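Local coordinates for protein prophenoloxidase b (Marsupenaeus japonicus, PDB 3WKY) that is the precursor of a phenoloxidase that, once activated, probably oxidises phenols to quinones at its type 3 copper centre, at residues A155-E169 and F463-K476. Residues are numbered along the deposited sequence; the frame is centred on the assembly and turned at random.
With NAG (2-acetamido-2-deoxy-beta-D-glucopyranose), chain H; NAG (2-acetamido-2-deoxy-beta-D-glucopyranose), chain C; EDO (1,2-ethanediol), chain L.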
loop_
_atom_site.group_PDB
_atom_site.type_symbol
_atom_site.label_atom_id
_atom_site.label_comp_id
_atom_site.label_asym_id
_atom_site.label_seq_id
_atom_site.Cartn_x
_atom_site.Cartn_y
_atom_site.Cartn_z
ATOM N N ALA A 155 -40.785 6.495 -34.568
ATOM C CA ALA A 155 -42.228 6.556 -34.376
ATOM C C ALA A 155 -42.772 7.908 -34.831
ATOM O O ALA A 155 -43.762 7.968 -35.564
ATOM C CB ALA A 155 -42.590 6.300 -32.918
ATOM N N LYS A 156 -42.122 8.982 -34.388
ATOM C CA LYS A 156 -42.532 10.341 -34.742
ATOM C C LYS A 156 -42.577 10.538 -36.257
ATOM O O LYS A 156 -43.525 11.119 -36.788
ATOM C CB LYS A 156 -41.599 11.378 -34.099
ATOM C CG LYS A 156 -42.004 12.832 -34.366
ATOM C CD LYS A 156 -41.224 13.813 -33.488
ATOM C CE LYS A 156 -41.707 15.245 -33.682
ATOM N NZ LYS A 156 -40.973 16.213 -32.809
ATOM N N SER A 157 -41.549 10.050 -36.946
ATOM C CA SER A 157 -41.484 10.141 -38.400
ATOM C C SER A 157 -42.561 9.294 -39.056
ATOM O O SER A 157 -43.223 9.739 -39.991
ATOM C CB SER A 157 -40.112 9.702 -38.909
ATOM O OG SER A 157 -39.112 10.618 -38.521
ATOM N N ALA A 158 -42.725 8.069 -38.568
ATOM C CA ALA A 158 -43.715 7.150 -39.117
ATOM C C ALA A 158 -45.117 7.751 -39.071
ATOM O O ALA A 158 -45.855 7.694 -40.053
ATOM C CB ALA A 158 -43.685 5.824 -38.372
ATOM N N ILE A 159 -45.473 8.321 -37.925
ATOM C CA ILE A 159 -46.783 8.928 -37.733
ATOM C C ILE A 159 -47.007 10.045 -38.754
ATOM O O ILE A 159 -48.082 10.161 -39.346
ATOM C CB ILE A 159 -46.927 9.478 -36.299
ATOM C CG1 ILE A 159 -46.965 8.327 -35.285
ATOM C CG2 ILE A 159 -48.169 10.348 -36.166
ATOM C CD1 ILE A 159 -46.937 8.782 -33.826
ATOM N N ILE A 160 -45.973 10.851 -38.967
ATOM C CA ILE A 160 -46.022 11.946 -39.929
ATOM C C ILE A 160 -46.233 11.441 -41.358
ATOM O O ILE A 160 -47.015 12.019 -42.116
ATOM C CB ILE A 160 -44.745 12.818 -39.832
ATOM C CG1 ILE A 160 -44.848 13.760 -38.628
ATOM C CG2 ILE A 160 -44.513 13.601 -41.116
ATOM C CD1 ILE A 160 -43.526 14.358 -38.190
ATOM N N ASN A 161 -45.556 10.355 -41.716
ATOM C CA ASN A 161 -45.676 9.793 -43.058
ATOM C C ASN A 161 -46.705 8.668 -43.157
ATOM O O ASN A 161 -46.624 7.819 -44.047
ATOM C CB ASN A 161 -44.309 9.338 -43.579
ATOM C CG ASN A 161 -43.342 10.497 -43.758
ATOM O OD1 ASN A 161 -43.263 11.098 -44.831
ATOM N ND2 ASN A 161 -42.606 10.823 -42.699
ATOM N N ASN A 162 -47.672 8.682 -42.242
ATOM C CA ASN A 162 -48.788 7.735 -42.248
ATOM C C ASN A 162 -48.376 6.265 -42.271
ATOM O O ASN A 162 -48.998 5.444 -42.948
ATOM C CB ASN A 162 -49.749 8.047 -43.397
ATOM C CG ASN A 162 -50.494 9.352 -43.190
ATOM O OD1 ASN A 162 -51.103 9.569 -42.140
ATOM N ND2 ASN A 162 -50.441 10.233 -44.184
ATOM N N GLN A 163 -47.326 5.948 -41.522
ATOM C CA GLN A 163 -46.837 4.584 -41.397
ATOM C C GLN A 163 -47.222 4.086 -40.008
ATOM O O GLN A 163 -46.950 4.755 -39.011
ATOM C CB GLN A 163 -45.322 4.573 -41.579
ATOM C CG GLN A 163 -44.703 3.210 -41.805
ATOM C CD GLN A 163 -43.214 3.313 -42.082
ATOM O OE1 GLN A 163 -42.742 4.316 -42.620
ATOM N NE2 GLN A 163 -42.464 2.283 -41.701
ATOM N N THR A 164 -47.875 2.929 -39.937
ATOM C CA THR A 164 -48.435 2.464 -38.671
ATOM C C THR A 164 -47.529 1.485 -37.921
ATOM O O THR A 164 -47.792 1.149 -36.764
ATOM C CB THR A 164 -49.812 1.816 -38.872
ATOM O OG1 THR A 164 -49.688 0.705 -39.766
ATOM C CG2 THR A 164 -50.792 2.820 -39.454
ATOM N N GLU A 165 -46.474 1.018 -38.582
ATOM C CA GLU A 165 -45.532 0.101 -37.951
ATOM C C GLU A 165 -44.093 0.534 -38.170
ATOM O O GLU A 165 -43.729 1.013 -39.247
ATOM C CB GLU A 165 -45.715 -1.325 -38.479
ATOM C CG GLU A 165 -47.053 -1.955 -38.151
ATOM C CD GLU A 165 -47.133 -3.403 -38.591
ATOM O OE1 GLU A 165 -46.454 -4.254 -37.977
ATOM O OE2 GLU A 165 -47.871 -3.688 -39.557
ATOM N N VAL A 166 -43.274 0.367 -37.140
ATOM C CA VAL A 166 -41.840 0.561 -37.278
ATOM C C VAL A 166 -41.126 -0.576 -36.548
ATOM O O VAL A 166 -41.656 -1.139 -35.588
ATOM C CB VAL A 166 -41.395 1.942 -36.744
ATOM C CG1 VAL A 166 -41.643 2.048 -35.255
ATOM C CG2 VAL A 166 -39.936 2.191 -37.051
ATOM N N VAL A 167 -39.945 -0.942 -37.030
ATOM C CA VAL A 167 -39.132 -1.948 -36.364
ATOM C C VAL A 167 -37.773 -1.334 -36.084
ATOM O O VAL A 167 -37.183 -0.700 -36.960
ATOM C CB VAL A 167 -38.965 -3.209 -37.229
ATOM C CG1 VAL A 167 -38.098 -4.237 -36.513
ATOM C CG2 VAL A 167 -40.321 -3.811 -37.564
ATOM N N VAL A 168 -37.290 -1.484 -34.856
ATOM C CA VAL A 168 -35.930 -1.069 -34.540
ATOM C C VAL A 168 -35.155 -2.275 -34.007
ATOM O O VAL A 168 -35.746 -3.174 -33.403
ATOM C CB VAL A 168 -35.900 0.121 -33.547
ATOM C CG1 VAL A 168 -36.271 -0.320 -32.142
ATOM C CG2 VAL A 168 -34.543 0.785 -33.560
ATOM N N GLU A 169 -33.846 -2.313 -34.254
ATOM C CA GLU A 169 -33.025 -3.426 -33.781
ATOM C C GLU A 169 -31.642 -2.999 -33.295
ATOM O O GLU A 169 -31.192 -1.888 -33.576
ATOM C CB GLU A 169 -32.911 -4.508 -34.853
ATOM C CG GLU A 169 -31.923 -4.224 -35.962
ATOM C CD GLU A 169 -31.722 -5.432 -36.862
ATOM O OE1 GLU A 169 -32.043 -5.338 -38.067
ATOM O OE2 GLU A 169 -31.247 -6.478 -36.362
ATOM N N PHE A 463 -46.237 5.198 -27.823
ATOM C CA PHE A 463 -45.457 5.958 -28.800
ATOM C C PHE A 463 -46.268 7.018 -29.558
ATOM O O PHE A 463 -45.727 7.704 -30.426
ATOM C CB PHE A 463 -44.786 5.019 -29.801
ATOM C CG PHE A 463 -43.622 4.241 -29.237
ATOM C CD1 PHE A 463 -42.351 4.799 -29.191
ATOM C CD2 PHE A 463 -43.794 2.942 -28.781
ATOM C CE1 PHE A 463 -41.268 4.080 -28.688
ATOM C CE2 PHE A 463 -42.717 2.214 -28.280
ATOM C CZ PHE A 463 -41.456 2.785 -28.234
ATOM N N ARG A 464 -47.553 7.149 -29.234
ATOM C CA ARG A 464 -48.404 8.157 -29.872
ATOM C C ARG A 464 -47.973 9.579 -29.521
ATOM O O ARG A 464 -47.610 9.868 -28.378
ATOM C CB ARG A 464 -49.868 7.973 -29.460
ATOM C CG ARG A 464 -50.532 6.712 -29.999
ATOM C CD ARG A 464 -51.362 6.040 -28.918
ATOM N NE ARG A 464 -52.636 6.694 -28.645
ATOM C CZ ARG A 464 -53.154 6.866 -27.430
ATOM N NH1 ARG A 464 -52.501 6.459 -26.352
ATOM N NH2 ARG A 464 -54.331 7.461 -27.291
ATOM N N LEU A 465 -48.019 10.466 -30.509
ATOM C CA LEU A 465 -47.839 11.891 -30.258
ATOM C C LEU A 465 -49.145 12.457 -29.716
ATOM O O LEU A 465 -49.164 13.177 -28.714
ATOM C CB LEU A 465 -47.437 12.607 -31.542
ATOM C CG LEU A 465 -45.981 12.374 -31.939
ATOM C CD1 LEU A 465 -45.702 12.883 -33.345
ATOM C CD2 LEU A 465 -45.060 13.049 -30.931
ATOM N N LYS A 466 -50.241 12.106 -30.380
ATOM C CA LYS A 466 -51.566 12.487 -29.917
ATOM C C LYS A 466 -52.538 11.319 -29.977
ATOM O O LYS A 466 -52.265 10.306 -30.623
ATOM C CB LYS A 466 -52.093 13.683 -30.710
ATOM C CG LYS A 466 -51.607 15.015 -30.162
ATOM C CD LYS A 466 -51.873 16.158 -31.123
ATOM C CE LYS A 466 -51.729 17.476 -30.400
ATOM N NZ LYS A 466 -51.769 18.661 -31.297
ATOM N N ARG A 467 -53.670 11.492 -29.300
ATOM C CA ARG A 467 -54.652 10.439 -29.049
ATOM C C ARG A 467 -54.960 9.496 -30.214
ATOM O O ARG A 467 -55.015 8.277 -30.039
ATOM C CB ARG A 467 -55.953 11.070 -28.553
ATOM C CG ARG A 467 -56.999 10.066 -28.136
ATOM C CD ARG A 467 -58.273 10.743 -27.663
ATOM N NE ARG A 467 -59.157 9.782 -27.018
ATOM C CZ ARG A 467 -59.905 8.901 -27.673
ATOM N NH1 ARG A 467 -59.880 8.859 -29.000
ATOM N NH2 ARG A 467 -60.680 8.057 -27.003
ATOM N N ASP A 468 -55.154 10.054 -31.401
ATOM C CA ASP A 468 -55.678 9.267 -32.510
ATOM C C ASP A 468 -54.611 8.596 -33.369
ATOM O O ASP A 468 -54.939 7.884 -34.317
ATOM C CB ASP A 468 -56.605 10.126 -33.375
ATOM C CG ASP A 468 -57.883 10.507 -32.651
ATOM O OD1 ASP A 468 -58.523 9.610 -32.061
ATOM O OD2 ASP A 468 -58.242 11.705 -32.662
ATOM N N ASP A 469 -53.341 8.812 -33.033
ATOM C CA ASP A 469 -52.251 8.193 -33.781
ATOM C C ASP A 469 -52.308 6.677 -33.676
ATOM O O ASP A 469 -52.629 6.127 -32.621
ATOM C CB ASP A 469 -50.893 8.681 -33.279
ATOM C CG ASP A 469 -50.706 10.165 -33.466
ATOM O OD1 ASP A 469 -51.398 10.744 -34.331
ATOM O OD2 ASP A 469 -49.865 10.750 -32.750
ATOM N N ASN A 470 -51.995 6.016 -34.782
ATOM C CA ASN A 470 -51.973 4.565 -34.853
ATOM C C ASN A 470 -50.538 4.134 -35.129
ATOM O O ASN A 470 -50.077 4.163 -36.275
ATOM C CB ASN A 470 -52.910 4.104 -35.973
ATOM C CG ASN A 470 -52.915 2.603 -36.168
ATOM O OD1 ASN A 470 -52.627 1.837 -35.247
ATOM N ND2 ASN A 470 -53.256 2.176 -37.386
ATOM N N ILE A 471 -49.819 3.762 -34.072
ATOM C CA ILE A 471 -48.404 3.433 -34.210
ATOM C C ILE A 471 -48.015 2.235 -33.340
ATOM O O ILE A 471 -48.415 2.137 -32.177
ATOM C CB ILE A 471 -47.511 4.663 -33.897
ATOM C CG1 ILE A 471 -46.030 4.333 -34.099
ATOM C CG2 ILE A 471 -47.765 5.174 -32.488
ATOM C CD1 ILE A 471 -45.687 3.862 -35.502
ATOM N N THR A 472 -47.275 1.308 -33.939
ATOM C CA THR A 472 -46.751 0.141 -33.232
ATOM C C THR A 472 -45.244 0.077 -33.437
ATOM O O THR A 472 -44.766 0.183 -34.569
ATOM C CB THR A 472 -47.374 -1.169 -33.757
ATOM O OG1 THR A 472 -48.764 -1.214 -33.413
ATOM C CG2 THR A 472 -46.670 -2.389 -33.154
ATOM N N VAL A 473 -44.502 -0.102 -32.349
ATOM C CA VAL A 473 -43.056 -0.199 -32.449
ATOM C C VAL A 473 -42.633 -1.616 -32.120
ATOM O O VAL A 473 -42.841 -2.097 -31.000
ATOM C CB VAL A 473 -42.348 0.793 -31.508
ATOM C CG1 VAL A 473 -40.843 0.577 -31.548
ATOM C CG2 VAL A 473 -42.689 2.224 -31.903
ATOM N N HIS A 474 -42.068 -2.290 -33.113
ATOM C CA HIS A 474 -41.536 -3.629 -32.918
ATOM C C HIS A 474 -40.059 -3.506 -32.576
ATOM O O HIS A 474 -39.363 -2.634 -33.112
ATOM C CB HIS A 474 -41.719 -4.469 -34.182
ATOM C CG HIS A 474 -43.153 -4.701 -34.549
ATOM N ND1 HIS A 474 -43.963 -5.576 -33.859
ATOM C CD2 HIS A 474 -43.919 -4.176 -35.536
ATOM C CE1 HIS A 474 -45.170 -5.577 -34.400
ATOM N NE2 HIS A 474 -45.168 -4.737 -35.420
ATOM N N ILE A 475 -39.585 -4.367 -31.677
ATOM C CA ILE A 475 -38.174 -4.362 -31.303
ATOM C C ILE A 475 -37.566 -5.724 -31.590
ATOM O O ILE A 475 -38.050 -6.748 -31.098
ATOM C CB ILE A 475 -37.969 -3.994 -29.825
ATOM C CG1 ILE A 475 -38.495 -2.579 -29.563
ATOM C CG2 ILE A 475 -36.483 -4.099 -29.451
ATOM C CD1 ILE A 475 -38.482 -2.167 -28.100
ATOM N N LYS A 476 -36.499 -5.721 -32.380
ATOM C CA LYS A 476 -35.888 -6.951 -32.855
ATOM C C LYS A 476 -34.460 -7.057 -32.340
ATOM O O LYS A 476 -33.734 -6.066 -32.297
ATOM C CB LYS A 476 -35.904 -6.969 -34.382
ATOM C CG LYS A 476 -35.094 -8.091 -35.017
ATOM C CD LYS A 476 -35.235 -8.064 -36.535
ATOM C CE LYS A 476 -34.100 -8.821 -37.195
ATOM N NZ LYS A 476 -34.368 -9.058 -38.638
HETATM C C1 NAG H . -53.579 0.771 -37.417
HETATM C C2 NAG H . -55.014 0.365 -37.793
HETATM C C3 NAG H . -55.201 -1.078 -38.286
HETATM C C4 NAG H . -53.960 -1.660 -38.949
HETATM C C5 NAG H . -52.764 -1.332 -38.069
HETATM C C6 NAG H . -51.487 -2.054 -38.492
HETATM C C7 NAG H . -56.707 1.578 -36.525
HETATM C C8 NAG H . -57.595 1.588 -35.314
HETATM N N2 NAG H . -55.861 0.556 -36.628
HETATM O O3 NAG H . -56.274 -1.120 -39.201
HETATM O O4 NAG H . -54.099 -3.057 -39.094
HETATM O O5 NAG H . -52.588 0.063 -38.134
HETATM O O6 NAG H . -50.730 -1.243 -39.359
HETATM O O7 NAG H . -56.777 2.479 -37.359
HETATM C C1 NAG C . -48.972 -3.947 -30.591
HETATM C C2 NAG C . -50.165 -4.265 -31.498
HETATM C C3 NAG C . -51.311 -3.310 -31.219
HETATM C C4 NAG C . -51.704 -3.329 -29.746
HETATM C C5 NAG C . -50.520 -3.343 -28.771
HETATM C C6 NAG C . -50.955 -4.105 -27.522
HETATM C C7 NAG C . -49.743 -5.167 -33.747
HETATM C C8 NAG C . -49.183 -4.858 -35.104
HETATM N N2 NAG C . -49.802 -4.142 -32.897
HETATM O O3 NAG C . -52.415 -3.682 -32.019
HETATM O O4 NAG C . -52.488 -2.186 -29.481
HETATM O O5 NAG C . -49.353 -4.005 -29.232
HETATM O O6 NAG C . -51.227 -3.235 -26.451
HETATM O O7 NAG C . -50.112 -6.306 -33.465
HETATM C C1 EDO L . -48.550 2.362 -27.642
HETATM O O1 EDO L . -47.815 2.592 -28.865
HETATM C C2 EDO L . -49.987 1.903 -27.877
HETATM O O2 EDO L . -50.772 3.011 -28.335
#
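Strand 165-169 runs parallel to strand 472-476, their axes 4.7 Å apart at closest approach and 25° from parallel, and five backbone hydrogen bonds join them, from T472 N to T164 O through K476 N to V168 O. Beta-branched residues suit both extended chains. On the side facing helix 145-160, V166 CG1 lies 3.5 Å from V473 CG2, the two side chains side by side, and V168 meets I475. The helix end closes over this layer: A155, small enough for close approach, sets its CB 4.2 Å from V473 CG2 and 4.0 Å from CB of F463 in the loop, while I159 crosses I471, which leads into the strand, at about a right angle. On the other side of the sheet E165 and H474, polar side chains of neighbouring strands, pair: H474 NE2 donates a somewhat bent bond, 2.9 Å, to the anti lone pair of E165 OE1, which is tilted a little from the ring plane; carboxylate and ring planes are 61° apart. H474 CG, beside the backbone N (chi1 -64°), directs the ring to E165. A leucine in place of H474 would probably leave the E165 carboxylate without this donor and freer to turn. N470 ND2, the amide nitrogen that N-glycosylation requires, carries an N-acetylglucosamine, and T164 CG2 lies 3.3 Å from that same ND2. The short strand thus forms one edge, within the chain, of the mixed sheet of the hemocyanin-type C-terminal domain, tying the copper-containing domain to the Ig-like one.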